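Local coordinates for extracellular solute-binding protein, family 5 (Chelativorans sp., PDB 6WM6), which binds EDTA and related aminopolycarboxylates in the periplasm, probably for delivery to an ABC transporter, at residues 123-127 / 190-195; 78-82 / 217-223; 136-141 / 202-206; 97-103 / 115-121. The contacts are given in a common frame with arbitrary orientation. Where two conformers were deposited one is given. Numbering follows the deposited sequence.

Contact 1: 123-127 / 190-195; sequences WSDGV and LYPAHL
Trp-123, His-194 and Asp-125 carry most of this contact, illustrating how an indole, an imidazole and a carboxylate can fasten a turn to the start of a helix. Residues 123-126 form a type I beta turn, with Gly-126 N to Trp-123 O at 2.9 Å, and Trp-123 N bonds Val-127 O at 2.8 Å. Facing it, Leu-190 and Tyr-191 run extended into Pro-192, the N-cap of a short helix; the CA atoms of Trp-123 and Pro-192 lie 7.3 Å apart. The CA-CB bond of Trp-123 points toward the other segment; with chi1 m, Pro-192 CB sits 3.8 Å from the centroid of the six-membered ring, a CH-pi contact over the face. Trp-123 NE1 is hydrogen-bonded to Asp-133. His-194 (chi1 p) approaches the indole obliquely, CE1 lying 3.5 Å from Trp-123 CD1, while Val-127 CG1 rests 3.7 Å from the imidazole centroid. His-194 NE2 donates to Asp-125 OD2 at 2.7 Å. The other oxygen, Asp-125 OD1, accepts from Val-127 N at 3.1 Å, so one carboxylate serves both the loop and the helix. The arrangement is that of an Asx turn within a tight loop, joined to a helix N terminus by a His-carboxylate hydrogen bond.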
loop_
_atom_site.group_PDB
_atom_site.type_symbol
_atom_site.label_atom_id
_atom_site.label_comp_id
_atom_site.label_asym_id
_atom_site.label_seq_id
_atom_site.Cartn_x
_atom_site.Cartn_y
_atom_site.Cartn_z
ATOM N N TRP A 123 16.050 -2.179 23.148
ATOM C CA TRP A 123 14.874 -3.045 23.176
ATOM C C TRP A 123 14.269 -3.024 24.572
ATOM O O TRP A 123 14.876 -2.549 25.537
ATOM C CB TRP A 123 15.265 -4.462 22.749
ATOM C CG TRP A 123 15.763 -4.553 21.347
ATOM C CD1 TRP A 123 17.067 -4.682 20.935
ATOM C CD2 TRP A 123 14.974 -4.507 20.150
ATOM N NE1 TRP A 123 17.132 -4.733 19.565
ATOM C CE2 TRP A 123 15.865 -4.626 19.057
ATOM C CE3 TRP A 123 13.607 -4.388 19.906
ATOM C CZ2 TRP A 123 15.427 -4.604 17.736
ATOM C CZ3 TRP A 123 13.164 -4.379 18.594
ATOM C CH2 TRP A 123 14.068 -4.469 17.530
ATOM N N SER A 124 13.064 -3.588 24.697
ATOM C CA SER A 124 12.302 -3.508 25.941
ATOM C C SER A 124 12.928 -4.281 27.081
ATOM O O SER A 124 12.508 -4.091 28.227
ATOM C CB SER A 124 10.871 -3.984 25.693
ATOM O OG SER A 124 10.875 -5.241 25.058
ATOM N N ASP A 125 13.883 -5.145 26.803
ATOM C CA ASP A 125 14.628 -5.856 27.843
ATOM C C ASP A 125 15.934 -5.146 28.204
ATOM O O ASP A 125 16.735 -5.694 28.982
ATOM C CB ASP A 125 14.898 -7.301 27.405
ATOM C CG ASP A 125 15.634 -7.402 26.068
ATOM O OD1 ASP A 125 16.094 -6.369 25.518
ATOM O OD2 ASP A 125 15.763 -8.549 25.555
ATOM N N GLY A 126 16.147 -3.933 27.690
ATOM C CA GLY A 126 17.330 -3.156 27.974
ATOM C C GLY A 126 18.512 -3.416 27.068
ATOM O O GLY A 126 19.518 -2.694 27.157
ATOM N N VAL A 127 18.441 -4.424 26.218
ATOM C CA VAL A 127 19.543 -4.711 25.300
ATOM C C VAL A 127 19.595 -3.615 24.237
ATOM O O VAL A 127 18.568 -3.323 23.595
ATOM C CB VAL A 127 19.351 -6.091 24.672
ATOM C CG1 VAL A 127 20.404 -6.340 23.599
ATOM C CG2 VAL A 127 19.404 -7.178 25.763
ATOM N N LEU A 190 12.673 -3.305 11.956
ATOM C CA LEU A 190 13.765 -4.007 12.612
ATOM C C LEU A 190 13.227 -4.918 13.710
ATOM O O LEU A 190 12.286 -4.560 14.421
ATOM C CB LEU A 190 14.765 -3.009 13.215
ATOM C CG LEU A 190 15.534 -2.176 12.199
ATOM C CD1 LEU A 190 16.315 -1.080 12.892
ATOM C CD2 LEU A 190 16.471 -3.073 11.406
ATOM N N TYR A 191 13.852 -6.088 13.854
ATOM C CA TYR A 191 13.467 -7.133 14.789
ATOM C C TYR A 191 14.632 -7.446 15.717
ATOM O O TYR A 191 15.803 -7.262 15.358
ATOM C CB TYR A 191 12.986 -8.376 14.022
ATOM C CG TYR A 191 11.759 -8.035 13.207
ATOM C CD1 TYR A 191 10.490 -8.106 13.775
ATOM C CD2 TYR A 191 11.855 -7.563 11.903
ATOM C CE1 TYR A 191 9.362 -7.753 13.072
ATOM C CE2 TYR A 191 10.715 -7.204 11.180
ATOM C CZ TYR A 191 9.476 -7.306 11.778
ATOM O OH TYR A 191 8.325 -6.920 11.083
ATOM N N PRO A 192 14.353 -7.929 16.938
ATOM C CA PRO A 192 15.443 -8.122 17.911
ATOM C C PRO A 192 16.292 -9.359 17.624
ATOM O O PRO A 192 15.909 -10.503 17.943
ATOM C CB PRO A 192 14.698 -8.229 19.246
ATOM C CG PRO A 192 13.349 -8.786 18.858
ATOM C CD PRO A 192 13.025 -8.105 17.550
ATOM N N ALA A 193 17.481 -9.120 17.072
ATOM C CA ALA A 193 18.363 -10.213 16.672
ATOM C C ALA A 193 18.758 -11.078 17.853
ATOM O O ALA A 193 18.869 -12.297 17.719
ATOM C CB ALA A 193 19.614 -9.653 15.996
ATOM N N HIS A 194 18.972 -10.475 19.029
ATOM C CA HIS A 194 19.412 -11.251 20.180
ATOM C C HIS A 194 18.340 -12.201 20.668
ATOM O O HIS A 194 18.673 -13.204 21.318
ATOM C CB HIS A 194 19.880 -10.332 21.311
ATOM C CG HIS A 194 18.789 -9.549 21.959
ATOM N ND1 HIS A 194 18.227 -8.426 21.385
ATOM C CD2 HIS A 194 18.178 -9.708 23.155
ATOM C CE1 HIS A 194 17.303 -7.946 22.192
ATOM N NE2 HIS A 194 17.252 -8.703 23.269
ATOM N N LEU A 195 17.072 -11.925 20.404
ATOM C CA LEU A 195 16.003 -12.859 20.716
ATOM C C LEU A 195 15.816 -13.874 19.597
ATOM O O LEU A 195 15.668 -15.073 19.868
ATOM C CB LEU A 195 14.701 -12.120 21.027
ATOM C CG LEU A 195 14.819 -11.115 22.162
ATOM C CD1 LEU A 195 13.525 -10.355 22.402
ATOM C CD2 LEU A 195 15.233 -11.821 23.457
#

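Contact 2: 78-82 / 217-223; sequences LPIVP and WSGGPYM
Two consecutive glycines, Gly-219 and Gly-220, bring the backbones of these segments unusually close, with Gly-220 CA only 4.3 Å from Ile-80 CA. A CB on Gly-219 would clash with Pro-82 CG, and one on Gly-220 with Pro-79 O. The carbonyls of 78-82 use this proximity: Ile-80 O accepts from Gly-219 N at 2.8 Å, and Pro-79 O from Tyr-222 N at 3.3 Å, with Gly-220 CA adding a CA-H...O contact to Pro-79 O at 3.4 Å. Pro-79 is near-helical, whereas Val-81 and Pro-82 are extended; Tyr-222 begins strand 222-228. Ser-218 (chi1 t) braces its own loop in an ST turn, OG accepting from Gly-220 N at 2.9 Å and donating to Tyr-222 O at 2.6 Å. Ile-80 (chi1 p, chi2 t) places CD1 over a face of the Trp-217 indole, 4.1 Å from CZ3, and Val-81 CG2 meets the ring edge at Trp-217 CH2, also 4.1 Å. Pro-79 CB packs on Tyr-222 CB at 4.0 Å; the phenol hydroxyl bonds Leu-249. Both cross-segment hydrogen bonds thus run main chain to main chain, tying loop to strand entry without a beta bridge in a buried, apolar setting.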
loop_
_atom_site.group_PDB
_atom_site.type_symbol
_atom_site.label_atom_id
_atom_site.label_comp_id
_atom_site.label_asym_id
_atom_site.label_seq_id
_atom_site.Cartn_x
_atom_site.Cartn_y
_atom_site.Cartn_z
ATOM N N LEU A 78 3.323 -1.564 14.106
ATOM C CA LEU A 78 4.027 -0.278 14.100
ATOM C C LEU A 78 4.358 0.242 15.494
ATOM O O LEU A 78 5.447 0.834 15.658
ATOM C CB LEU A 78 3.273 0.775 13.272
ATOM C CG LEU A 78 3.600 0.784 11.791
ATOM C CD1 LEU A 78 2.559 1.619 11.058
ATOM C CD2 LEU A 78 5.007 1.287 11.494
ATOM N N PRO A 79 3.518 0.056 16.517
ATOM C CA PRO A 79 3.866 0.553 17.862
ATOM C C PRO A 79 4.985 -0.194 18.546
ATOM O O PRO A 79 5.471 0.302 19.567
ATOM C CB PRO A 79 2.556 0.407 18.647
ATOM C CG PRO A 79 1.487 0.401 17.579
ATOM C CD PRO A 79 2.118 -0.367 16.437
ATOM N N ILE A 80 5.400 -1.356 18.038
ATOM C CA ILE A 80 6.439 -2.148 18.678
ATOM C C ILE A 80 7.705 -2.286 17.843
ATOM O O ILE A 80 8.759 -2.658 18.388
ATOM C CB ILE A 80 5.923 -3.533 19.120
ATOM C CG1 ILE A 80 5.882 -4.513 17.962
ATOM C CG2 ILE A 80 4.551 -3.410 19.766
ATOM C CD1 ILE A 80 5.564 -5.941 18.388
ATOM N N VAL A 81 7.671 -2.024 16.549
ATOM C CA VAL A 81 8.798 -2.279 15.650
ATOM C C VAL A 81 9.476 -0.947 15.337
ATOM O O VAL A 81 8.797 -0.015 14.880
ATOM C CB VAL A 81 8.305 -2.952 14.363
ATOM C CG1 VAL A 81 9.444 -3.040 13.347
ATOM C CG2 VAL A 81 7.756 -4.323 14.644
ATOM N N PRO A 82 10.784 -0.812 15.552
ATOM C CA PRO A 82 11.459 0.442 15.189
ATOM C C PRO A 82 11.787 0.473 13.706
ATOM O O PRO A 82 12.010 -0.565 13.075
ATOM C CB PRO A 82 12.735 0.422 16.046
ATOM C CG PRO A 82 12.948 -0.988 16.427
ATOM C CD PRO A 82 11.680 -1.757 16.244
ATOM N N TRP A 217 8.423 -8.697 22.982
ATOM C CA TRP A 217 9.432 -7.649 22.941
ATOM C C TRP A 217 8.877 -6.407 22.254
ATOM O O TRP A 217 7.831 -6.425 21.609
ATOM C CB TRP A 217 10.644 -8.179 22.137
ATOM C CG TRP A 217 10.214 -8.786 20.824
ATOM C CD1 TRP A 217 9.987 -10.115 20.583
ATOM C CD2 TRP A 217 9.902 -8.101 19.609
ATOM N NE1 TRP A 217 9.560 -10.291 19.294
ATOM C CE2 TRP A 217 9.506 -9.078 18.664
ATOM C CE3 TRP A 217 9.943 -6.761 19.212
ATOM C CZ2 TRP A 217 9.134 -8.742 17.356
ATOM C CZ3 TRP A 217 9.567 -6.436 17.897
ATOM C CH2 TRP A 217 9.177 -7.429 17.001
ATOM N N SER A 218 9.622 -5.311 22.394
ATOM C CA SER A 218 9.293 -4.090 21.685
ATOM C C SER A 218 10.521 -3.209 21.562
ATOM O O SER A 218 11.383 -3.201 22.439
ATOM C CB SER A 218 8.212 -3.306 22.447
ATOM O OG SER A 218 8.012 -2.052 21.826
ATOM N N GLY A 219 10.585 -2.454 20.461
ATOM C CA GLY A 219 11.528 -1.363 20.313
ATOM C C GLY A 219 10.827 -0.037 20.099
ATOM O O GLY A 219 11.419 0.920 19.570
ATOM N N GLY A 220 9.547 0.015 20.481
ATOM C CA GLY A 220 8.706 1.178 20.259
ATOM C C GLY A 220 8.023 1.637 21.525
ATOM O O GLY A 220 8.333 1.175 22.632
ATOM N N PRO A 221 7.036 2.521 21.388
ATOM C CA PRO A 221 6.404 3.119 22.578
ATOM C C PRO A 221 5.503 2.168 23.338
ATOM O O PRO A 221 5.283 2.393 24.533
ATOM C CB PRO A 221 5.619 4.317 21.997
ATOM C CG PRO A 221 5.397 3.941 20.552
ATOM C CD PRO A 221 6.667 3.233 20.148
ATOM N N TYR A 222 4.991 1.128 22.681
ATOM C CA TYR A 222 4.055 0.187 23.282
ATOM C C TYR A 222 4.581 -1.241 23.142
ATOM O O TYR A 222 5.504 -1.502 22.363
ATOM C CB TYR A 222 2.653 0.336 22.639
ATOM C CG TYR A 222 1.960 1.634 23.040
ATOM C CD1 TYR A 222 1.281 1.736 24.230
ATOM C CD2 TYR A 222 2.004 2.742 22.216
ATOM C CE1 TYR A 222 0.677 2.902 24.614
ATOM C CE2 TYR A 222 1.385 3.925 22.578
ATOM C CZ TYR A 222 0.730 3.996 23.784
ATOM O OH TYR A 222 0.121 5.170 24.203
ATOM N N MET A 223 3.998 -2.151 23.911
ATOM C CA MET A 223 4.329 -3.567 23.825
ATOM C C MET A 223 3.075 -4.371 24.103
ATOM O O MET A 223 2.179 -3.896 24.789
ATOM C CB MET A 223 5.459 -3.912 24.803
ATOM C CG MET A 223 5.089 -3.805 26.277
ATOM S SD MET A 223 6.553 -3.832 27.343
ATOM C CE MET A 223 7.389 -5.318 26.825
#

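Contact 3: 136-141 / 202-206; sequences YFWKTQ and IAESY
Tyr-136, chi1 t, brings its ring against Ile-202, CE1 to CG2 at 4.0 Å, and carries its hydroxyl on to Ser-205, where Tyr-136 OH and Ser-205 OG share a 2.8 Å hydrogen bond. Both segments are helical: 136-141 closes helix 131-141, and 202-206 opens helix 202-212. Thr-140 is directed at the second helix, its CA 7.1 Å from that of Ile-202, the nearest pair of CA atoms across the two segments. Its CG2 touches both Ile-202 CG2 at 3.7 Å and Tyr-206 CD1 at 3.6 Å, while Thr-140 CB makes an off-centre CH-pi contact 4.1 Å from the Tyr-206 ring centroid. The axes of segments 136-141 and 202-206 pass 10.6 Å apart at a signed crossing angle of -97°, a near-perpendicular helix pair; Tyr-136 also touches the intervening short helix at Ala-193 and Ala-196. A polar chain runs from Phe-137 O to Thr-140 OG1 (2.7 Å), from there to Gln-141 NE2 (2.9 Å), and across to Tyr-206 OH (3.2 Å), with NE2 the donor in the last two bonds. Tyr-206, chi1 t, has a further hydroxyl partner in Thr-64. On the outer flank, Lys-139 CD rests against Ile-202 CD1 at 4.0 Å.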
loop_
_atom_site.group_PDB
_atom_site.type_symbol
_atom_site.label_atom_id
_atom_site.label_comp_id
_atom_site.label_asym_id
_atom_site.label_seq_id
_atom_site.Cartn_x
_atom_site.Cartn_y
_atom_site.Cartn_z
ATOM N N TYR A 136 20.842 -8.762 10.999
ATOM C CA TYR A 136 19.837 -9.821 10.956
ATOM C C TYR A 136 18.780 -9.517 9.902
ATOM O O TYR A 136 18.458 -10.365 9.059
ATOM C CB TYR A 136 19.193 -10.022 12.331
ATOM C CG TYR A 136 18.063 -11.024 12.329
ATOM C CD1 TYR A 136 18.320 -12.377 12.495
ATOM C CD2 TYR A 136 16.751 -10.631 12.147
ATOM C CE1 TYR A 136 17.279 -13.313 12.494
ATOM C CE2 TYR A 136 15.713 -11.546 12.131
ATOM C CZ TYR A 136 15.983 -12.884 12.304
ATOM O OH TYR A 136 14.935 -13.775 12.279
ATOM N N PHE A 137 18.227 -8.308 9.920
ATOM C CA PHE A 137 17.162 -8.018 8.972
ATOM C C PHE A 137 17.651 -8.107 7.535
ATOM O O PHE A 137 16.988 -8.702 6.672
ATOM C CB PHE A 137 16.556 -6.647 9.242
ATOM C CG PHE A 137 15.325 -6.371 8.426
ATOM C CD1 PHE A 137 14.228 -7.211 8.516
ATOM C CD2 PHE A 137 15.273 -5.313 7.542
ATOM C CE1 PHE A 137 13.092 -6.990 7.780
ATOM C CE2 PHE A 137 14.126 -5.069 6.791
ATOM C CZ PHE A 137 13.034 -5.908 6.910
ATOM N N TRP A 138 18.808 -7.496 7.252
ATOM C CA TRP A 138 19.395 -7.593 5.916
ATOM C C TRP A 138 19.571 -9.038 5.467
ATOM O O TRP A 138 19.222 -9.387 4.331
ATOM C CB TRP A 138 20.741 -6.864 5.924
ATOM C CG TRP A 138 21.633 -7.079 4.719
ATOM C CD1 TRP A 138 21.401 -6.687 3.444
ATOM C CD2 TRP A 138 22.919 -7.699 4.730
ATOM N NE1 TRP A 138 22.468 -7.051 2.637
ATOM C CE2 TRP A 138 23.413 -7.656 3.415
ATOM C CE3 TRP A 138 23.711 -8.274 5.736
ATOM C CZ2 TRP A 138 24.650 -8.182 3.061
ATOM C CZ3 TRP A 138 24.934 -8.798 5.389
ATOM C CH2 TRP A 138 25.401 -8.745 4.057
ATOM N N LYS A 139 20.064 -9.901 6.358
ATOM C CA LYS A 139 20.249 -11.305 5.989
ATOM C C LYS A 139 18.923 -11.989 5.678
ATOM O O LYS A 139 18.868 -12.836 4.784
ATOM C CB LYS A 139 21.012 -12.063 7.080
ATOM C CG LYS A 139 22.484 -11.697 7.120
ATOM C CD LYS A 139 23.288 -12.603 8.044
ATOM C CE LYS A 139 24.764 -12.233 7.961
ATOM N NZ LYS A 139 25.642 -13.144 8.750
ATOM N N THR A 140 17.837 -11.620 6.365
ATOM C CA THR A 140 16.549 -12.222 6.031
ATOM C C THR A 140 16.012 -11.716 4.698
ATOM O O THR A 140 15.208 -12.404 4.062
ATOM C CB THR A 140 15.471 -11.993 7.110
ATOM O OG1 THR A 140 15.070 -10.611 7.158
ATOM C CG2 THR A 140 15.939 -12.458 8.481
ATOM N N GLN A 141 16.402 -10.506 4.277
ATOM C CA GLN A 141 15.795 -9.852 3.124
ATOM C C GLN A 141 16.642 -9.890 1.862
ATOM O O GLN A 141 16.133 -9.495 0.805
ATOM C CB GLN A 141 15.503 -8.380 3.442
ATOM C CG GLN A 141 14.586 -8.128 4.630
ATOM C CD GLN A 141 13.228 -8.779 4.485
ATOM O OE1 GLN A 141 12.423 -8.410 3.611
ATOM N NE2 GLN A 141 12.961 -9.769 5.322
ATOM N N ILE A 202 18.484 -18.669 11.068
ATOM C CA ILE A 202 17.820 -17.432 10.650
ATOM C C ILE A 202 16.460 -17.729 10.035
ATOM O O ILE A 202 15.477 -17.047 10.327
ATOM C CB ILE A 202 18.748 -16.618 9.729
ATOM C CG1 ILE A 202 19.975 -16.174 10.537
ATOM C CG2 ILE A 202 18.013 -15.407 9.151
ATOM C CD1 ILE A 202 20.790 -15.070 9.907
ATOM N N ALA A 203 16.364 -18.752 9.193
ATOM C CA ALA A 203 15.076 -19.039 8.565
ATOM C C ALA A 203 14.047 -19.459 9.597
ATOM O O ALA A 203 12.892 -19.020 9.556
ATOM C CB ALA A 203 15.236 -20.134 7.508
ATOM N N GLU A 204 14.443 -20.325 10.529
ATOM C CA GLU A 204 13.529 -20.764 11.575
ATOM C C GLU A 204 13.037 -19.583 12.401
ATOM O O GLU A 204 11.841 -19.460 12.680
ATOM C CB GLU A 204 14.255 -21.792 12.460
ATOM C CG GLU A 204 13.553 -22.175 13.756
ATOM C CD GLU A 204 12.298 -22.994 13.535
ATOM O OE1 GLU A 204 11.415 -22.976 14.421
ATOM O OE2 GLU A 204 12.191 -23.653 12.478
ATOM N N SER A 205 13.948 -18.697 12.804
ATOM C CA SER A 205 13.557 -17.589 13.666
ATOM C C SER A 205 12.679 -16.582 12.934
ATOM O O SER A 205 11.762 -16.015 13.539
ATOM C CB SER A 205 14.792 -16.914 14.264
ATOM O OG SER A 205 15.577 -16.287 13.266
ATOM N N TYR A 206 12.927 -16.365 11.645
ATOM C CA TYR A 206 12.130 -15.432 10.861
ATOM C C TYR A 206 10.770 -16.017 10.510
ATOM O O TYR A 206 9.724 -15.342 10.659
ATOM C CB TYR A 206 12.917 -15.054 9.606
ATOM C CG TYR A 206 12.224 -14.064 8.705
ATOM C CD1 TYR A 206 12.352 -12.696 8.915
ATOM C CD2 TYR A 206 11.433 -14.494 7.642
ATOM C CE1 TYR A 206 11.726 -11.778 8.068
ATOM C CE2 TYR A 206 10.810 -13.590 6.809
ATOM C CZ TYR A 206 10.959 -12.234 7.034
ATOM O OH TYR A 206 10.329 -11.361 6.175
#

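Contact 4: 97-103 / 115-121; sequences TDLLESA and YRIREDA. With EDO (1,2-ethanediol), chain F; EDO (1,2-ethanediol), chain K.
Strand 111-117 ends here against the start of strand 100-108, and the pairing is a worked case of an antiparallel hairpin carrying a classic beta bulge. Tyr-115 forms a non-hydrogen-bonded pair with Ala-103, CA atoms 4.4 Å apart; its ring (chi1 m) meets Ala-103 CB through CD2 at 3.9 Å and Leu-100 CD1 through CD2 at 4.2 Å. Arg-116 follows in a hydrogen-bonded pair with Ser-102, Arg-116 N donating to Ser-102 O at 2.9 Å. In return Arg-116 O faces two residues: Glu-101 N at 2.7 Å and, weakly, Ser-102 N at 3.3 Å. Helical phi/psi at Glu-101 turn the chain and shift the register by one, so that Ile-117 pairs with Leu-100 at 4.3 Å between CA atoms. Ile-117 CG1 touches Leu-100 CD2 at 4.1 Å. Arg-118 N then bonds Leu-99 O at 2.8 Å, and its side chain (chi3 p) curls back to set NH1 2.9 Å from Asp-98 O; NH1 also reaches Tyr-242 O. A type I turn, 118-121, brings Ala-121 CB to 4.0 Å from Leu-99 CD1. At the far end, Thr-97 OG1 bonds an ethanediol, O1 of chain K, at 2.8 Å, probably from the crystallisation liquor. The chemistry implies that the Arg-118 guanidinium takes over where strand pairing stops, binding residues 97-99, whose helical phi/psi lead into the strand, through Asp-98 O.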
loop_
_atom_site.group_PDB
_atom_site.type_symbol
_atom_site.label_atom_id
_atom_site.label_comp_id
_atom_site.label_asym_id
_atom_site.label_seq_id
_atom_site.Cartn_x
_atom_site.Cartn_y
_atom_site.Cartn_z
ATOM N N THR A 97 14.364 9.991 14.387
ATOM C CA THR A 97 15.360 10.560 15.287
ATOM C C THR A 97 15.288 9.994 16.692
ATOM O O THR A 97 16.146 10.321 17.518
ATOM C CB THR A 97 15.226 12.088 15.327
ATOM O OG1 THR A 97 13.887 12.468 15.576
ATOM C CG2 THR A 97 15.667 12.695 14.007
ATOM N N ASP A 98 14.271 9.196 17.001
ATOM C CA ASP A 98 14.296 8.438 18.255
ATOM C C ASP A 98 15.296 7.293 18.172
ATOM O O ASP A 98 16.012 7.011 19.139
ATOM C CB ASP A 98 12.899 7.915 18.582
ATOM C CG ASP A 98 11.911 9.039 18.934
ATOM O OD1 ASP A 98 12.361 10.065 19.473
ATOM O OD2 ASP A 98 10.702 8.825 18.700
ATOM N N LEU A 99 15.378 6.646 17.015
ATOM C CA LEU A 99 16.289 5.542 16.782
ATOM C C LEU A 99 17.667 5.995 16.334
ATOM O O LEU A 99 18.683 5.443 16.789
ATOM C CB LEU A 99 15.718 4.594 15.735
ATOM C CG LEU A 99 16.604 3.449 15.312
ATOM C CD1 LEU A 99 16.824 2.465 16.462
ATOM C CD2 LEU A 99 15.955 2.727 14.135
ATOM N N LEU A 100 17.733 6.983 15.455
ATOM C CA LEU A 100 18.958 7.333 14.759
ATOM C C LEU A 100 19.422 8.740 15.077
ATOM O O LEU A 100 18.629 9.697 15.093
ATOM C CB LEU A 100 18.769 7.245 13.231
ATOM C CG LEU A 100 18.424 5.875 12.675
ATOM C CD1 LEU A 100 18.142 5.975 11.185
ATOM C CD2 LEU A 100 19.582 4.914 12.934
ATOM N N GLU A 101 20.731 8.882 15.296
ATOM C CA GLU A 101 21.349 10.203 15.251
ATOM C C GLU A 101 21.435 10.709 13.817
ATOM O O GLU A 101 21.169 11.890 13.545
ATOM C CB GLU A 101 22.748 10.143 15.869
ATOM C CG GLU A 101 23.488 11.468 15.856
ATOM C CD GLU A 101 24.959 11.318 16.207
ATOM O OE1 GLU A 101 25.336 10.265 16.765
ATOM O OE2 GLU A 101 25.740 12.245 15.899
ATOM N N SER A 102 21.792 9.833 12.879
ATOM C CA SER A 102 21.974 10.224 11.495
ATOM C C SER A 102 21.929 9.007 10.588
ATOM O O SER A 102 22.143 7.863 11.008
ATOM C CB SER A 102 23.299 10.962 11.315
ATOM O OG SER A 102 24.402 10.161 11.718
ATOM N N ALA A 103 21.650 9.283 9.321
ATOM C CA ALA A 103 21.728 8.312 8.238
ATOM C C ALA A 103 22.193 9.119 7.037
ATOM O O ALA A 103 21.574 10.142 6.702
ATOM C CB ALA A 103 20.381 7.675 7.973
ATOM N N TYR A 115 24.698 4.564 9.095
ATOM C CA TYR A 115 23.678 4.814 10.103
ATOM C C TYR A 115 24.380 4.967 11.445
ATOM O O TYR A 115 25.209 4.128 11.818
ATOM C CB TYR A 115 22.677 3.658 10.205
ATOM C CG TYR A 115 21.933 3.309 8.936
ATOM C CD1 TYR A 115 22.464 2.403 8.034
ATOM C CD2 TYR A 115 20.694 3.879 8.631
ATOM C CE1 TYR A 115 21.791 2.067 6.872
ATOM C CE2 TYR A 115 20.024 3.563 7.469
ATOM C CZ TYR A 115 20.572 2.660 6.591
ATOM O OH TYR A 115 19.928 2.331 5.411
ATOM N N ARG A 116 24.058 6.012 12.183
ATOM C CA ARG A 116 24.524 6.183 13.557
ATOM C C ARG A 116 23.295 6.068 14.450
ATOM O O ARG A 116 22.401 6.927 14.404
ATOM C CB ARG A 116 25.271 7.500 13.730
ATOM C CG ARG A 116 26.596 7.482 12.957
ATOM C CD ARG A 116 27.398 8.781 13.020
ATOM N NE ARG A 116 28.532 8.722 12.092
ATOM C CZ ARG A 116 29.719 8.191 12.377
ATOM N NH1 ARG A 116 29.960 7.680 13.577
ATOM N NH2 ARG A 116 30.675 8.178 11.459
ATOM N N ILE A 117 23.224 4.968 15.204
ATOM C CA ILE A 117 22.108 4.668 16.089
ATOM C C ILE A 117 22.300 5.429 17.386
ATOM O O ILE A 117 23.413 5.488 17.934
ATOM C CB ILE A 117 22.069 3.151 16.346
ATOM C CG1 ILE A 117 21.954 2.384 15.032
ATOM C CG2 ILE A 117 20.928 2.806 17.306
ATOM C CD1 ILE A 117 22.198 0.883 15.223
ATOM N N ARG A 118 21.209 6.004 17.921
ATOM C CA ARG A 118 21.316 6.678 19.214
ATOM C C ARG A 118 21.782 5.714 20.293
ATOM O O ARG A 118 21.330 4.569 20.367
ATOM C CB ARG A 118 19.969 7.275 19.625
ATOM C CG ARG A 118 19.614 8.526 18.838
ATOM C CD ARG A 118 18.379 9.212 19.401
ATOM N NE ARG A 118 18.527 9.607 20.800
ATOM C CZ ARG A 118 17.729 9.204 21.796
ATOM N NH1 ARG A 118 16.694 8.392 21.574
ATOM N NH2 ARG A 118 17.962 9.634 23.031
ATOM N N GLU A 119 22.655 6.207 21.170
ATOM C CA GLU A 119 23.145 5.375 22.262
ATOM C C GLU A 119 21.997 4.847 23.109
ATOM O O GLU A 119 22.009 3.677 23.508
ATOM C CB GLU A 119 24.156 6.166 23.095
ATOM C CG GLU A 119 25.481 6.361 22.366
ATOM C CD GLU A 119 26.522 7.074 23.201
ATOM O OE1 GLU A 119 27.550 7.499 22.630
ATOM O OE2 GLU A 119 26.315 7.207 24.425
ATOM N N ASP A 120 20.977 5.673 23.352
ATOM C CA ASP A 120 19.870 5.295 24.228
ATOM C C ASP A 120 18.811 4.425 23.563
ATOM O O ASP A 120 17.876 3.989 24.246
ATOM C CB ASP A 120 19.213 6.535 24.811
ATOM C CG ASP A 120 20.108 7.291 25.767
ATOM O OD1 ASP A 120 21.098 6.700 26.250
ATOM O OD2 ASP A 120 19.818 8.477 26.043
ATOM N N ALA A 121 18.924 4.116 22.278
ATOM C CA ALA A 121 17.965 3.215 21.646
ATOM C C ALA A 121 18.202 1.783 22.142
ATOM O O ALA A 121 19.285 1.207 21.953
ATOM C CB ALA A 121 18.078 3.277 20.133
HETATM C C1 EDO F . 9.774 10.931 15.932
HETATM O O1 EDO F . 9.071 11.844 15.077
HETATM C C2 EDO F . 10.878 10.217 15.166
HETATM O O2 EDO F . 11.270 10.994 14.039
HETATM C C1 EDO K . 13.740 15.915 14.668
HETATM O O1 EDO K . 12.744 14.865 14.626
HETATM C C2 EDO K . 14.195 16.136 16.110
HETATM O O2 EDO K . 13.108 16.612 16.908
#

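In the fold
From the N terminus, 78-82 comes first and waits until 217-223 for its partner, so contact 2 closes the longest loop and encloses the other three. Within it, contact 4 closes early, as the hairpin 100-108/111-117 of a four-stranded antiparallel sheet. Contacts 1 and 3 follow and cross, since 123-127, 136-141, 190-195 and 202-206 alternate; they bring the loop after the hairpin and helix 131-141 against the two helices beginning at 193 and 202. Leu-190 unites the region: its backbone bonds Pro-82 of contact 2, while its side chain touches Phe-137 of contact 3 and Leu-99 of contact 4. Contact 2 then leads into strand 222-228, an edge of another sheet.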